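Side-chain contacts in D-alanyl-D-alanine carboxypeptidase (Mycobacterium tuberculosis H37Rv, PDB 4RYE), which probably cleaves the terminal D-Ala-D-Ala of peptidoglycan stem peptides and shows D,D-carboxypeptidase activity in vitro: residues G11-P16 and F254-A259; D59-N64 and A111-G116; P178-P183 and Q189-Q194. One frame throughout, in Å; residues are numbered along the deposited sequence.

How the contacts relate
Followed from the N terminus, the chain first lays down 11-16, a loop ahead of strand 22-27, and closes contact 1 only 238 residues later, when helix 246-259 reaches its last turns. Contacts 2 and 3 both nest inside that loop. Contact 2 closes a smaller one, and contact 3 follows in series as the most local. None of the three touch: the centres of contacts 1 and 2 are about 41 Å apart, on opposite sides of the chain's centre, and those of contacts 2 and 3 about 21 Å. Contact 1 ties the N-terminal loop to the helix on the six-stranded sheet; contact 2 joins the ends of helices 50-60 and 104-113; contact 3 forms a separate hairpin.

Contact 1: G11-P16 and F254-A259; sequences GSVPIP and FDWGFA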
loop_
_atom_site.group_PDB
_atom_site.type_symbol
_atom_site.label_atom_id
_atom_site.label_comp_id
_atom_site.label_asym_id
_atom_site.label_seq_id
_atom_site.Cartn_x
_atom_site.Cartn_y
_atom_site.Cartn_z
ATOM N N GLY A 11 22.722 8.980 18.894
ATOM C CA GLY A 11 23.858 9.451 18.120
ATOM C C GLY A 11 23.591 9.551 16.629
ATOM O O GLY A 11 24.403 10.110 15.894
ATOM N N SER A 12 22.466 9.010 16.174
ATOM C CA SER A 12 22.126 9.092 14.758
ATOM C C SER A 12 21.736 10.517 14.353
ATOM O O SER A 12 21.377 11.345 15.196
ATOM C CB SER A 12 21.024 8.086 14.376
ATOM O OG SER A 12 19.793 8.335 15.033
ATOM N N VAL A 13 21.825 10.795 13.056
ATOM C CA VAL A 13 21.453 12.093 12.518
ATOM C C VAL A 13 19.976 12.342 12.791
ATOM O O VAL A 13 19.140 11.481 12.507
ATOM C CB VAL A 13 21.709 12.135 10.999
ATOM C CG1 VAL A 13 20.976 13.303 10.361
ATOM C CG2 VAL A 13 23.213 12.196 10.718
ATOM N N PRO A 14 19.649 13.516 13.353
ATOM C CA PRO A 14 18.249 13.877 13.608
ATOM C C PRO A 14 17.407 13.782 12.336
ATOM O O PRO A 14 17.811 14.284 11.277
ATOM C CB PRO A 14 18.341 15.343 14.067
ATOM C CG PRO A 14 19.724 15.482 14.617
ATOM C CD PRO A 14 20.578 14.591 13.750
ATOM N N ILE A 15 16.258 13.125 12.443
ATOM C CA ILE A 15 15.359 12.936 11.311
ATOM C C ILE A 15 14.548 14.210 11.079
ATOM O O ILE A 15 13.860 14.684 11.983
ATOM C CB ILE A 15 14.441 11.722 11.552
ATOM C CG1 ILE A 15 15.285 10.444 11.621
ATOM C CG2 ILE A 15 13.372 11.605 10.469
ATOM C CD1 ILE A 15 14.483 9.157 11.850
ATOM N N PRO A 16 14.650 14.786 9.868
ATOM C CA PRO A 16 13.972 16.054 9.569
ATOM C C PRO A 16 12.469 15.953 9.782
ATOM O O PRO A 16 11.897 14.878 9.602
ATOM C CB PRO A 16 14.281 16.270 8.081
ATOM C CG PRO A 16 15.623 15.613 7.887
ATOM C CD PRO A 16 15.526 14.354 8.763
ATOM N N PHE A 254 14.077 7.216 3.593
ATOM C CA PHE A 254 14.916 6.219 2.930
ATOM C C PHE A 254 16.388 6.621 2.980
ATOM O O PHE A 254 17.244 5.807 3.360
ATOM C CB PHE A 254 14.464 6.013 1.470
ATOM C CG PHE A 254 13.275 5.076 1.312
ATOM C CD1 PHE A 254 13.249 3.830 1.939
ATOM C CD2 PHE A 254 12.193 5.442 0.519
ATOM C CE1 PHE A 254 12.156 2.969 1.778
ATOM C CE2 PHE A 254 11.104 4.600 0.358
ATOM C CZ PHE A 254 11.081 3.357 0.987
ATOM N N ASP A 255 16.682 7.870 2.604
ATOM C CA ASP A 255 18.049 8.391 2.651
ATOM C C ASP A 255 18.633 8.249 4.059
ATOM O O ASP A 255 19.773 7.808 4.234
ATOM C CB ASP A 255 18.098 9.883 2.276
ATOM C CG ASP A 255 18.063 10.132 0.769
ATOM O OD1 ASP A 255 18.125 9.167 -0.020
ATOM O OD2 ASP A 255 17.988 11.319 0.378
ATOM N N TRP A 256 17.859 8.660 5.058
ATOM C CA TRP A 256 18.307 8.551 6.443
ATOM C C TRP A 256 18.595 7.093 6.810
ATOM O O TRP A 256 19.607 6.794 7.446
ATOM C CB TRP A 256 17.278 9.151 7.401
ATOM C CG TRP A 256 17.693 9.040 8.849
ATOM C CD1 TRP A 256 18.414 9.948 9.577
ATOM C CD2 TRP A 256 17.420 7.944 9.730
ATOM N NE1 TRP A 256 18.599 9.481 10.855
ATOM C CE2 TRP A 256 18.004 8.251 10.971
ATOM C CE3 TRP A 256 16.743 6.730 9.584
ATOM C CZ2 TRP A 256 17.926 7.380 12.071
ATOM C CZ3 TRP A 256 16.667 5.872 10.675
ATOM C CH2 TRP A 256 17.252 6.201 11.895
ATOM N N GLY A 257 17.711 6.193 6.394
ATOM C CA GLY A 257 17.868 4.780 6.686
ATOM C C GLY A 257 19.085 4.163 6.013
ATOM O O GLY A 257 19.761 3.308 6.588
ATOM N N PHE A 258 19.356 4.574 4.781
ATOM C CA PHE A 258 20.475 4.006 4.033
ATOM C C PHE A 258 21.800 4.524 4.556
ATOM O O PHE A 258 22.832 3.864 4.424
ATOM C CB PHE A 258 20.323 4.279 2.522
ATOM C CG PHE A 258 19.256 3.446 1.871
ATOM C CD1 PHE A 258 19.224 2.071 2.056
ATOM C CD2 PHE A 258 18.261 4.038 1.096
ATOM C CE1 PHE A 258 18.226 1.299 1.461
ATOM C CE2 PHE A 258 17.265 3.275 0.506
ATOM C CZ PHE A 258 17.244 1.902 0.696
ATOM N N ALA A 259 21.767 5.714 5.148
ATOM C CA ALA A 259 22.969 6.320 5.684
ATOM C C ALA A 259 23.273 5.802 7.094
ATOM O O ALA A 259 24.393 5.940 7.582
ATOM C CB ALA A 259 22.844 7.840 5.683
#
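W256 presents its indole to V13 and I15, and a single ring serves as both hydrogen-bond donor and apolar surface. Its NE1 donates to V13 O over a short 2.6 Å, but the bond is bent, with an N-H...O angle of 143° and the carbonyl oxygen lying 20° out of the ring plane. I15 takes one face: its CG1 sits 3.5 Å from the centroid of the five-membered ring, almost on the ring normal, a CH-pi contact. From there CD1 continues toward the six-membered ring, reaching CE2 at 3.7 Å, while at the rim S12 OG lies near the plane, 3.6 Å from CZ2. In this way a loop preceding the first strand is held against the C-terminal helix that packs on the central antiparallel sheet of the penicillin-binding, beta-lactamase-like fold. The indole reaches the loop because CG of W256 stands anti to its backbone N (chi1 179°), which carries the ring outward from helix 246-259. L34 and A35 of strand 32-37 also touch it. Farther out, Q8 bridges the loop, its NE2 bonding to S12 OG and to V13 O, which therefore has two partners, and its OE1 accepting from I15 N; S12 OG also bonds to P9 O.

Contact 2: D59-N64 and A111-G116; sequences DELDLN and AHMLGG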
loop_
_atom_site.group_PDB
_atom_site.type_symbol
_atom_site.label_atom_id
_atom_site.label_comp_id
_atom_site.label_asym_id
_atom_site.label_seq_id
_atom_site.Cartn_x
_atom_site.Cartn_y
_atom_site.Cartn_z
ATOM N N ASP A 59 -3.156 -14.999 -3.168
ATOM C CA ASP A 59 -3.246 -16.328 -2.559
ATOM C C ASP A 59 -4.340 -17.202 -3.175
ATOM O O ASP A 59 -4.152 -18.398 -3.358
ATOM C CB ASP A 59 -3.486 -16.230 -1.048
ATOM C CG ASP A 59 -2.222 -15.914 -0.273
ATOM O OD1 ASP A 59 -1.142 -15.796 -0.893
ATOM O OD2 ASP A 59 -2.314 -15.792 0.965
ATOM N N GLU A 60 -5.487 -16.605 -3.484
ATOM C CA GLU A 60 -6.669 -17.400 -3.835
ATOM C C GLU A 60 -7.001 -17.457 -5.319
ATOM O O GLU A 60 -7.639 -18.408 -5.781
ATOM C CB GLU A 60 -7.895 -16.884 -3.074
ATOM C CG GLU A 60 -7.671 -16.756 -1.576
ATOM C CD GLU A 60 -8.965 -16.729 -0.778
ATOM O OE1 GLU A 60 -10.052 -16.924 -1.369
ATOM O OE2 GLU A 60 -8.884 -16.520 0.452
ATOM N N LEU A 61 -6.599 -16.441 -6.070
ATOM C CA LEU A 61 -7.074 -16.312 -7.449
ATOM C C LEU A 61 -5.994 -16.654 -8.465
ATOM O O LEU A 61 -4.842 -16.270 -8.298
ATOM C CB LEU A 61 -7.578 -14.889 -7.701
ATOM C CG LEU A 61 -8.748 -14.356 -6.866
ATOM C CD1 LEU A 61 -8.987 -12.867 -7.175
ATOM C CD2 LEU A 61 -10.030 -15.169 -7.075
ATOM N N ASP A 62 -6.369 -17.381 -9.512
ATOM C CA ASP A 62 -5.492 -17.569 -10.669
ATOM C C ASP A 62 -5.400 -16.227 -11.406
ATOM O O ASP A 62 -6.411 -15.540 -11.559
ATOM C CB ASP A 62 -6.060 -18.643 -11.595
ATOM C CG ASP A 62 -5.119 -18.994 -12.743
ATOM O OD1 ASP A 62 -4.922 -18.151 -13.650
ATOM O OD2 ASP A 62 -4.590 -20.129 -12.748
ATOM N N LEU A 63 -4.204 -15.855 -11.861
ATOM C CA LEU A 63 -3.990 -14.529 -12.456
ATOM C C LEU A 63 -4.726 -14.369 -13.776
ATOM O O LEU A 63 -5.029 -13.248 -14.202
ATOM C CB LEU A 63 -2.497 -14.258 -12.670
ATOM C CG LEU A 63 -1.622 -13.958 -11.450
ATOM C CD1 LEU A 63 -0.172 -13.854 -11.898
ATOM C CD2 LEU A 63 -2.066 -12.675 -10.754
ATOM N N ASN A 64 -5.014 -15.497 -14.423
ATOM C CA ASN A 64 -5.717 -15.483 -15.696
ATOM C C ASN A 64 -7.195 -15.851 -15.576
ATOM O O ASN A 64 -7.898 -15.944 -16.577
ATOM C CB ASN A 64 -5.014 -16.409 -16.696
ATOM C CG ASN A 64 -3.648 -15.883 -17.107
ATOM O OD1 ASN A 64 -3.520 -14.739 -17.553
ATOM N ND2 ASN A 64 -2.622 -16.708 -16.942
ATOM N N ALA A 111 -13.096 -8.125 -5.107
ATOM C CA ALA A 111 -13.900 -8.628 -3.995
ATOM C C ALA A 111 -15.027 -9.517 -4.510
ATOM O O ALA A 111 -15.395 -10.497 -3.867
ATOM C CB ALA A 111 -14.460 -7.482 -3.170
ATOM N N HIS A 112 -15.574 -9.160 -5.669
ATOM C CA HIS A 112 -16.556 -9.988 -6.372
ATOM C C HIS A 112 -15.974 -11.387 -6.633
ATOM O O HIS A 112 -16.598 -12.394 -6.275
ATOM C CB HIS A 112 -16.993 -9.276 -7.670
ATOM C CG HIS A 112 -17.956 -10.048 -8.524
ATOM N ND1 HIS A 112 -18.601 -9.479 -9.603
ATOM C CD2 HIS A 112 -18.367 -11.339 -8.481
ATOM C CE1 HIS A 112 -19.371 -10.382 -10.181
ATOM N NE2 HIS A 112 -19.244 -11.520 -9.527
HETATM N N MSE A 113 -14.789 -11.451 -7.240
HETATM C CA MSE A 113 -14.113 -12.732 -7.491
HETATM C C MSE A 113 -13.835 -13.516 -6.213
HETATM O O MSE A 113 -13.775 -14.737 -6.235
HETATM C CB MSE A 113 -12.789 -12.523 -8.232
HETATM C CG MSE A 113 -12.942 -11.866 -9.578
HETATM SE SE MSE A 113 -11.260 -11.780 -10.592
HETATM C CE MSE A 113 -11.053 -13.705 -10.841
ATOM N N LEU A 114 -13.654 -12.815 -5.103
ATOM C CA LEU A 114 -13.292 -13.467 -3.854
ATOM C C LEU A 114 -14.495 -13.900 -3.028
ATOM O O LEU A 114 -14.332 -14.443 -1.938
ATOM C CB LEU A 114 -12.387 -12.553 -3.030
ATOM C CG LEU A 114 -11.005 -12.353 -3.650
ATOM C CD1 LEU A 114 -10.289 -11.156 -3.040
ATOM C CD2 LEU A 114 -10.176 -13.637 -3.480
ATOM N N GLY A 115 -15.698 -13.663 -3.535
ATOM C CA GLY A 115 -16.900 -14.109 -2.852
ATOM C C GLY A 115 -17.781 -12.994 -2.311
ATOM O O GLY A 115 -18.756 -13.250 -1.601
ATOM N N GLY A 116 -17.445 -11.752 -2.639
ATOM C CA GLY A 116 -18.256 -10.626 -2.216
ATOM C C GLY A 116 -17.565 -9.687 -1.249
ATOM O O GLY A 116 -16.484 -9.983 -0.732
#
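L61 and L114 both hold CG anti to the carbonyl carbon (chi1 -61° and -68°), with chi2 extended in each, and these torsions bring their branched ends together. CD2 of L114 comes within 3.7 Å of L61 CG, a branch of one leucine laid against the fork of the other. The two methyls of L61 then straddle the base of M113, a selenomethionine: CD1 and CD2 each stand 4.0 Å from M113 CB. The M113 chain bends at chi3, and its CE finishes 4.2 Å from L61 CD2. E60 crosses the same CD2 methyl of L114, its OE1 3.9 Å from L114 CD2. That carboxylate has a stronger partner in K123, whose NZ forms a salt bridge with E60 OE1 and also donates to L114 O, so one lysine ties together the ends of the two helices. L114 also touches L53 and V56 of helix 50-60. D62 OD1 accepts from N64 N at 2.8 Å through its anti lone pair, an Asx turn. Across the contact, helix 104-113 ends in a Schellman motif at G115, where a positive phi accompanies bonds back into the last turn, and G116 is the N-cap of the next helix. The whole is apolar packing of L61, M113 and L114 where two helices end, in the helical part of this S11 peptidase; helix 50-60 starts at K50, the proton acceptor by similarity.

Contact 3: P178-P183 and Q189-Q194; sequences PSAMFP and QLIVNQ
S179 to F182 pair with V192 to Q189 as the two arms of an antiparallel beta hairpin, a two-stranded sheet apart from the central one, and their side chains interlock on both of its faces. A180 and I191, and F182 and Q189, form the hydrogen-bonded pairs, each bonded both ways. On the face of S179, M181, L190 and V192, L190 lies between S179 and M181 of the opposite strand, M181 being its direct partner and S179 the diagonal one: CD2 rests 3.6 Å from S179 CB, while CB meets the selenium of M181, a selenomethionine. M181 is bent twice, at chi2 and chi3, and the hook returns its CE to the opposite backbone, 3.5 Å from L190 N. The other face carries A180, F182, Q189 and I191. Here I191 lies beside A180, its CG1, between the backbone N and carbonyl carbon (chi1 59°), 3.3 Å from A180 O and 4.1 Å from A180 CB, and its CG2 4.2 Å from F182 CB. The F182 ring turns from the opposite strand toward V81 and Y89, with P183 CD over one face, and Q189 packs its CG against F182 O. A180 and N193 in turn touch L100 of helix 91-100, which places the hairpin over that helix. Near the end of the pairing, the side chain of N193 comes about 9 Å from that of S102, an active-site residue by similarity; its ND2 donates to T175 O and E177 O, and its OD1 accepts from D195 N. Its backbone N donates to P178 O at 3.0 Å, nearly straight at 173°, yet from 46° above the carbonyl plane.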
loop_
_atom_site.group_PDB
_atom_site.type_symbol
_atom_site.label_atom_id
_atom_site.label_comp_id
_atom_site.label_asym_id
_atom_site.label_seq_id
_atom_site.Cartn_x
_atom_site.Cartn_y
_atom_site.Cartn_z
ATOM N N PRO A 178 6.109 0.388 -14.567
ATOM C CA PRO A 178 5.784 1.788 -14.845
ATOM C C PRO A 178 4.389 1.930 -15.453
ATOM O O PRO A 178 3.780 2.989 -15.345
ATOM C CB PRO A 178 6.859 2.207 -15.860
ATOM C CG PRO A 178 7.295 0.931 -16.517
ATOM C CD PRO A 178 7.184 -0.126 -15.438
ATOM N N SER A 179 3.886 0.863 -16.069
ATOM C CA SER A 179 2.623 0.938 -16.790
ATOM C C SER A 179 2.028 -0.441 -17.005
ATOM O O SER A 179 2.696 -1.459 -16.811
ATOM C CB SER A 179 2.822 1.622 -18.145
ATOM O OG SER A 179 3.717 0.873 -18.951
ATOM N N ALA A 180 0.763 -0.470 -17.410
ATOM C CA ALA A 180 0.106 -1.724 -17.737
ATOM C C ALA A 180 -1.003 -1.455 -18.729
ATOM O O ALA A 180 -1.480 -0.324 -18.845
ATOM C CB ALA A 180 -0.452 -2.384 -16.480
HETATM N N MSE A 181 -1.413 -2.498 -19.447
HETATM C CA MSE A 181 -2.526 -2.391 -20.378
HETATM C C MSE A 181 -3.808 -2.810 -19.670
HETATM O O MSE A 181 -3.840 -3.836 -18.988
HETATM C CB MSE A 181 -2.296 -3.285 -21.600
HETATM C CG MSE A 181 -1.134 -2.883 -22.498
HETATM SE SE MSE A 181 -1.143 -1.025 -23.110
HETATM C CE MSE A 181 -2.917 -0.849 -23.797
ATOM N N PHE A 182 -4.865 -2.020 -19.831
ATOM C CA PHE A 182 -6.152 -2.350 -19.230
ATOM C C PHE A 182 -7.234 -2.306 -20.307
ATOM O O PHE A 182 -7.200 -1.444 -21.184
ATOM C CB PHE A 182 -6.463 -1.379 -18.089
ATOM C CG PHE A 182 -7.603 -1.813 -17.216
ATOM C CD1 PHE A 182 -7.391 -2.690 -16.165
ATOM C CD2 PHE A 182 -8.891 -1.341 -17.450
ATOM C CE1 PHE A 182 -8.447 -3.092 -15.351
ATOM C CE2 PHE A 182 -9.949 -1.736 -16.654
ATOM C CZ PHE A 182 -9.728 -2.618 -15.600
ATOM N N PRO A 183 -8.181 -3.256 -20.265
ATOM C CA PRO A 183 -9.237 -3.312 -21.288
ATOM C C PRO A 183 -10.076 -2.036 -21.342
ATOM O O PRO A 183 -10.326 -1.406 -20.313
ATOM C CB PRO A 183 -10.107 -4.488 -20.832
ATOM C CG PRO A 183 -9.202 -5.344 -20.022
ATOM C CD PRO A 183 -8.263 -4.388 -19.324
ATOM N N GLN A 189 -6.309 0.292 -23.036
ATOM C CA GLN A 189 -5.791 1.612 -22.686
ATOM C C GLN A 189 -4.591 1.422 -21.774
ATOM O O GLN A 189 -4.631 0.608 -20.850
ATOM C CB GLN A 189 -6.866 2.456 -21.970
ATOM C CG GLN A 189 -7.515 1.772 -20.741
ATOM C CD GLN A 189 -8.478 2.673 -19.950
ATOM O OE1 GLN A 189 -9.468 3.176 -20.491
ATOM N NE2 GLN A 189 -8.192 2.863 -18.657
ATOM N N LEU A 190 -3.517 2.158 -22.032
ATOM C CA LEU A 190 -2.353 2.102 -21.154
ATOM C C LEU A 190 -2.634 2.895 -19.875
ATOM O O LEU A 190 -3.019 4.063 -19.937
ATOM C CB LEU A 190 -1.122 2.657 -21.884
ATOM C CG LEU A 190 0.257 2.396 -21.268
ATOM C CD1 LEU A 190 1.286 2.198 -22.364
ATOM C CD2 LEU A 190 0.675 3.545 -20.367
ATOM N N ILE A 191 -2.469 2.257 -18.717
ATOM C CA ILE A 191 -2.544 2.969 -17.445
ATOM C C ILE A 191 -1.148 3.086 -16.833
ATOM O O ILE A 191 -0.317 2.190 -16.999
ATOM C CB ILE A 191 -3.493 2.278 -16.451
ATOM C CG1 ILE A 191 -3.037 0.836 -16.180
ATOM C CG2 ILE A 191 -4.930 2.317 -16.980
ATOM C CD1 ILE A 191 -3.765 0.162 -15.021
ATOM N N VAL A 192 -0.889 4.195 -16.142
ATOM C CA VAL A 192 0.440 4.447 -15.590
ATOM C C VAL A 192 0.434 4.331 -14.074
ATOM O O VAL A 192 -0.581 4.600 -13.411
ATOM C CB VAL A 192 1.007 5.824 -16.019
ATOM C CG1 VAL A 192 1.048 5.932 -17.530
ATOM C CG2 VAL A 192 0.174 6.959 -15.439
ATOM N N ASN A 193 1.573 3.909 -13.531
ATOM C CA ASN A 193 1.741 3.766 -12.099
ATOM C C ASN A 193 1.789 5.145 -11.444
ATOM O O ASN A 193 2.626 5.972 -11.802
ATOM C CB ASN A 193 3.049 3.017 -11.819
ATOM C CG ASN A 193 3.127 2.483 -10.402
ATOM O OD1 ASN A 193 2.621 3.096 -9.459
ATOM N ND2 ASN A 193 3.768 1.333 -10.243
ATOM N N GLN A 194 0.905 5.392 -10.484
ATOM C CA GLN A 194 0.833 6.702 -9.841
ATOM C C GLN A 194 1.872 6.908 -8.738
ATOM O O GLN A 194 1.958 7.994 -8.167
ATOM C CB GLN A 194 -0.573 6.947 -9.282
ATOM C CG GLN A 194 -0.902 6.129 -8.049
ATOM C CD GLN A 194 -2.343 6.308 -7.595
ATOM O OE1 GLN A 194 -3.139 6.975 -8.260
ATOM N NE2 GLN A 194 -2.679 5.719 -6.452
#